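Side-chain contacts in golgin subfamily A member 4 (PDB 1UPT), which works in vesicle traffic at the Golgi apparatus, including endosome-to-Golgi transport, and binds small GTPases, here represented by its C-terminal GRIP domain: residues B[35-38]-B[39-42]; B[12-15]-B[16-20]. All coordinates share one frame; numbering follows the deposited sequence.

Both contacts are local, made by side chains a few residues apart within the three-helix GRIP domain, and they lie on opposite sides of the chain's centre, their own centres about 19 Å apart. Contact 2 forms the last turns of helix 5-18 and is partly buried; contact 1 opens helix 38-57 and is a surface contact, with Phe36 its one buried residue. Their chemistry differs accordingly. At the helix start, a carboxylate, an amide and a hydroxyl do much of the holding, whereas at the helix end a phenyl ring packs with one selenomethionine and a leucine with another, beside one water-linked glutamate. Both sites touch the second subunit.

Contact 1 of 2, residues B[35-38]-B[39-42]; sequences KFPD and DQTQ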
loop_
_atom_site.group_PDB
_atom_site.type_symbol
_atom_site.label_atom_id
_atom_site.label_comp_id
_atom_site.label_asym_id
_atom_site.label_seq_id
_atom_site.Cartn_x
_atom_site.Cartn_y
_atom_site.Cartn_z
ATOM N N LYS B 35 5.482 2.903 6.364
ATOM C CA LYS B 35 5.983 3.789 7.416
ATOM C C LYS B 35 4.944 4.783 7.952
ATOM O O LYS B 35 5.231 5.973 8.128
ATOM C CB LYS B 35 7.209 4.537 6.905
ATOM C CG LYS B 35 8.124 3.694 6.023
ATOM C CD LYS B 35 9.434 3.384 6.669
ATOM C CE LYS B 35 10.502 3.055 5.621
ATOM N NZ LYS B 35 11.416 2.011 6.114
ATOM N N PHE B 36 3.754 4.268 8.229
ATOM C CA PHE B 36 2.665 5.050 8.806
ATOM C C PHE B 36 3.076 5.444 10.216
ATOM O O PHE B 36 3.774 4.669 10.879
ATOM C CB PHE B 36 1.378 4.215 8.969
ATOM C CG PHE B 36 0.488 4.175 7.765
ATOM C CD1 PHE B 36 0.940 3.634 6.569
ATOM C CD2 PHE B 36 -0.845 4.561 7.860
ATOM C CE1 PHE B 36 0.117 3.551 5.470
ATOM C CE2 PHE B 36 -1.679 4.485 6.763
ATOM C CZ PHE B 36 -1.194 3.978 5.555
ATOM N N PRO B 37 2.622 6.603 10.686
ATOM C CA PRO B 37 2.842 7.009 12.080
ATOM C C PRO B 37 2.011 6.149 13.000
ATOM O O PRO B 37 0.926 5.730 12.615
ATOM C CB PRO B 37 2.363 8.463 12.115
ATOM C CG PRO B 37 1.377 8.591 11.008
ATOM C CD PRO B 37 1.852 7.614 9.940
ATOM N N ASP B 38 2.513 5.874 14.197
ATOM C CA ASP B 38 1.855 4.937 15.064
ATOM C C ASP B 38 0.443 5.364 15.470
ATOM O O ASP B 38 -0.369 4.504 15.710
ATOM C CB ASP B 38 2.702 4.627 16.295
ATOM C CG ASP B 38 2.177 3.434 17.051
ATOM O OD1 ASP B 38 1.833 3.602 18.243
ATOM O OD2 ASP B 38 2.003 2.302 16.519
ATOM N N ASP B 39 0.123 6.652 15.543
ATOM C CA ASP B 39 -1.270 7.038 15.866
ATOM C C ASP B 39 -2.262 6.538 14.795
ATOM O O ASP B 39 -3.346 6.018 15.113
ATOM C CB ASP B 39 -1.439 8.555 16.038
ATOM C CG ASP B 39 -1.111 9.341 14.762
ATOM O OD1 ASP B 39 -2.001 10.072 14.243
ATOM O OD2 ASP B 39 0.015 9.272 14.209
ATOM N N GLN B 40 -1.900 6.705 13.530
ATOM C CA GLN B 40 -2.769 6.261 12.428
ATOM C C GLN B 40 -2.832 4.732 12.352
ATOM O O GLN B 40 -3.872 4.157 12.104
ATOM C CB GLN B 40 -2.262 6.833 11.108
ATOM C CG GLN B 40 -2.395 8.352 10.955
ATOM C CD GLN B 40 -2.123 8.777 9.514
ATOM O OE1 GLN B 40 -1.411 8.065 8.799
ATOM N NE2 GLN B 40 -2.722 9.888 9.073
ATOM N N THR B 41 -1.713 4.077 12.611
ATOM C CA THR B 41 -1.647 2.643 12.623
ATOM C C THR B 41 -2.557 2.092 13.702
ATOM O O THR B 41 -3.339 1.192 13.453
ATOM C CB THR B 41 -0.174 2.197 12.856
ATOM O OG1 THR B 41 0.655 2.610 11.752
ATOM C CG2 THR B 41 -0.062 0.692 12.916
ATOM N N GLN B 42 -2.519 2.662 14.900
ATOM C CA GLN B 42 -3.351 2.128 15.963
ATOM C C GLN B 42 -4.822 2.387 15.660
ATOM O O GLN B 42 -5.650 1.548 15.970
ATOM C CB GLN B 42 -2.901 2.647 17.349
ATOM C CG GLN B 42 -1.519 2.074 17.806
ATOM C CD GLN B 42 -1.284 0.581 17.488
ATOM O OE1 GLN B 42 -2.059 -0.292 17.905
ATOM N NE2 GLN B 42 -0.218 0.298 16.740
#
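The side-chain torsions of Asp38 and Gln42 turn the two toward each other on the first turn of helix 38-57. In Asp38, CG stands anti to the backbone N (chi1 -167°), while Gln42 places CG anti to its own carbonyl carbon and then bends at chi2 (-40°), folding its amide back toward the carboxylate. Gln42 NE2 thereby donates to Asp38 OD2 at 3.0 Å, reaching the syn side of that oxygen from somewhat out of the carboxylate plane. The two flat groups are twisted 40° apart, and Gln42 CG lies alongside the carboxylate. Behind this side-chain link the backbone repeats the same i to i+4 pairing, Gln42 N to Asp38 O at 2.9 Å.

Pro37 occupies the N-cap position, where it has no side-chain acceptor to offer; its carbonyl oxygen is instead gripped twice by Thr41. Thr41 N donates to Pro37 O at 3.1 Å in the carbonyl plane, and Thr41 OG1 donates to the same Pro37 O at 3.2 Å from well above that plane. The Thr41 hydroxyl also sits against Phe36 CB, 3.3 Å from OG1. The pyrrolidine ring of Pro37 is bordered by two polar groups. The carboxylate of Asp39 brings OD2 to 3.2 Å from Pro37 CB. The extended chain of Gln40 runs past Pro37 CG, and Gln40 OE1 lies 3.5 Å from Pro37 CD. That same Gln40 OE1 approaches the Phe36 ring obliquely near CD2. Just upstream, Lys35 is the C-prime residue of the Schellman motif that closes the preceding helix. Phe36 and Thr41 both touch Thr31 of helix 23-33, and Phe36 and Gln40 pack on Phe15 of the second subunit.

Contact 2 of 2, residues B[12-15]-B[16-20]; sequences KVLF and EYMMG
Met19 CG lies over one face of the Phe15 ring, displaced toward its rim, in a CH-pi contact 3.8 Å from the ring centroid. The selenium atom of this selenomethionine follows obliquely, Met19 SE being 5.0 Å from the Phe15 centroid, a Met-aromatic contact. Phe15 carries its ring anti to the backbone N (chi1 180°), and the Met19 chain bends at chi2 and again at chi3, so that beyond CG it leads away from the ring centre. On another side of the same turns, Leu14 CD2 packs against Met18 SE at 4.2 Å and approaches the Tyr17 ring obliquely.

These side chains sit on the closing turns of helix 5-18, held by backbone bonds such as Met18 N to Leu14 O and Met19 N to Phe15 O. Gly20, with positive phi, ends the helix in a Schellman motif, one of whose two bonds back into the last turn runs from Gly20 N to Tyr17 O. Glu16 bends at chi2 (-63°), bringing OE2 to 3.6 Å from Phe15 CD2 with the carboxylate plane turned 55° from the ring. A water at the ring edge donates to Glu16 OE2 at 2.7 Å and to Lys12 O at 3.0 Å, supplementing the weak Glu16 N to Lys12 O bond. A salt bridge from Arg21 also reaches Glu16 OE2. Farther out, Val13 and Leu14 rest on Ile30 of helix 23-33, while Tyr17 and Met18 pack reciprocally with Met18 and Tyr17 of the second subunit. Val13 and Glu16 also pack on aromatic side chains of another protein's chain, consistent with a GRIP-domain binding surface.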
loop_
_atom_site.group_PDB
_atom_site.type_symbol
_atom_site.label_atom_id
_atom_site.label_comp_id
_atom_site.label_asym_id
_atom_site.label_seq_id
_atom_site.Cartn_x
_atom_site.Cartn_y
_atom_site.Cartn_z
ATOM N N LYS B 12 1.363 -8.141 -3.437
ATOM C CA LYS B 12 1.029 -9.426 -2.838
ATOM C C LYS B 12 0.187 -9.206 -1.572
ATOM O O LYS B 12 -0.860 -9.819 -1.386
ATOM C CB LYS B 12 2.327 -10.175 -2.508
ATOM C CG LYS B 12 2.151 -11.406 -1.635
ATOM C CD LYS B 12 2.020 -12.694 -2.451
ATOM C CE LYS B 12 1.213 -13.731 -1.681
ATOM N NZ LYS B 12 0.993 -14.942 -2.488
ATOM N N VAL B 13 0.651 -8.291 -0.736
ATOM C CA VAL B 13 0.024 -8.017 0.551
ATOM C C VAL B 13 -1.326 -7.297 0.366
ATOM O O VAL B 13 -2.315 -7.611 1.024
ATOM C CB VAL B 13 1.004 -7.197 1.396
ATOM C CG1 VAL B 13 0.339 -6.583 2.573
ATOM C CG2 VAL B 13 2.166 -8.064 1.795
ATOM N N LEU B 14 -1.378 -6.353 -0.556
ATOM C CA LEU B 14 -2.594 -5.583 -0.766
ATOM C C LEU B 14 -3.637 -6.426 -1.441
ATOM O O LEU B 14 -4.810 -6.223 -1.221
ATOM C CB LEU B 14 -2.346 -4.315 -1.576
ATOM C CG LEU B 14 -1.998 -3.147 -0.671
ATOM C CD1 LEU B 14 -1.335 -2.090 -1.464
ATOM C CD2 LEU B 14 -3.230 -2.618 0.067
ATOM N N PHE B 15 -3.214 -7.389 -2.252
ATOM C CA PHE B 15 -4.176 -8.227 -2.925
ATOM C C PHE B 15 -4.920 -9.064 -1.899
ATOM O O PHE B 15 -6.134 -9.083 -1.908
ATOM C CB PHE B 15 -3.534 -9.099 -4.006
ATOM C CG PHE B 15 -4.528 -9.985 -4.710
ATOM C CD1 PHE B 15 -5.538 -9.431 -5.487
ATOM C CD2 PHE B 15 -4.479 -11.368 -4.560
ATOM C CE1 PHE B 15 -6.480 -10.234 -6.108
ATOM C CE2 PHE B 15 -5.420 -12.185 -5.188
ATOM C CZ PHE B 15 -6.426 -11.611 -5.966
ATOM N N GLU B 16 -4.187 -9.718 -0.999
ATOM C CA GLU B 16 -4.823 -10.472 0.094
ATOM C C GLU B 16 -5.736 -9.580 0.945
ATOM O O GLU B 16 -6.874 -9.925 1.207
ATOM C CB GLU B 16 -3.786 -11.171 0.982
ATOM C CG GLU B 16 -2.853 -12.128 0.249
ATOM C CD GLU B 16 -3.619 -13.282 -0.361
ATOM O OE1 GLU B 16 -4.130 -14.104 0.422
ATOM O OE2 GLU B 16 -3.765 -13.330 -1.600
ATOM N N TYR B 17 -5.255 -8.406 1.325
ATOM C CA TYR B 17 -6.043 -7.488 2.139
ATOM C C TYR B 17 -7.351 -7.036 1.471
ATOM O O TYR B 17 -8.418 -7.078 2.067
ATOM C CB TYR B 17 -5.202 -6.267 2.498
ATOM C CG TYR B 17 -5.922 -5.244 3.324
ATOM C CD1 TYR B 17 -6.203 -5.457 4.663
ATOM C CD2 TYR B 17 -6.305 -4.035 2.768
ATOM C CE1 TYR B 17 -6.879 -4.501 5.414
ATOM C CE2 TYR B 17 -6.968 -3.085 3.510
ATOM C CZ TYR B 17 -7.263 -3.323 4.821
ATOM O OH TYR B 17 -7.907 -2.335 5.519
HETATM N N MSE B 18 -7.246 -6.619 0.223
HETATM C CA MSE B 18 -8.382 -6.106 -0.519
HETATM C C MSE B 18 -9.366 -7.208 -0.893
HETATM O O MSE B 18 -10.519 -6.923 -1.089
HETATM C CB MSE B 18 -7.892 -5.329 -1.751
HETATM C CG MSE B 18 -7.202 -4.061 -1.307
HETATM SE SE MSE B 18 -6.375 -3.074 -2.746
HETATM C CE MSE B 18 -7.659 -1.630 -2.896
HETATM N N MSE B 19 -8.907 -8.461 -0.906
HETATM C CA MSE B 19 -9.758 -9.645 -1.134
HETATM C C MSE B 19 -10.320 -10.247 0.168
HETATM O O MSE B 19 -11.014 -11.257 0.135
HETATM C CB MSE B 19 -8.973 -10.697 -1.916
HETATM C CG MSE B 19 -8.625 -10.266 -3.348
HETATM SE SE MSE B 19 -10.232 -9.670 -4.324
HETATM C CE MSE B 19 -11.008 -11.517 -4.666
ATOM N N GLY B 20 -10.017 -9.606 1.300
ATOM C CA GLY B 20 -10.595 -9.914 2.591
ATOM C C GLY B 20 -9.942 -11.074 3.316
ATOM O O GLY B 20 -10.549 -11.664 4.220
HETATM O O HOH W 1 -1.558 -12.348 -2.907
#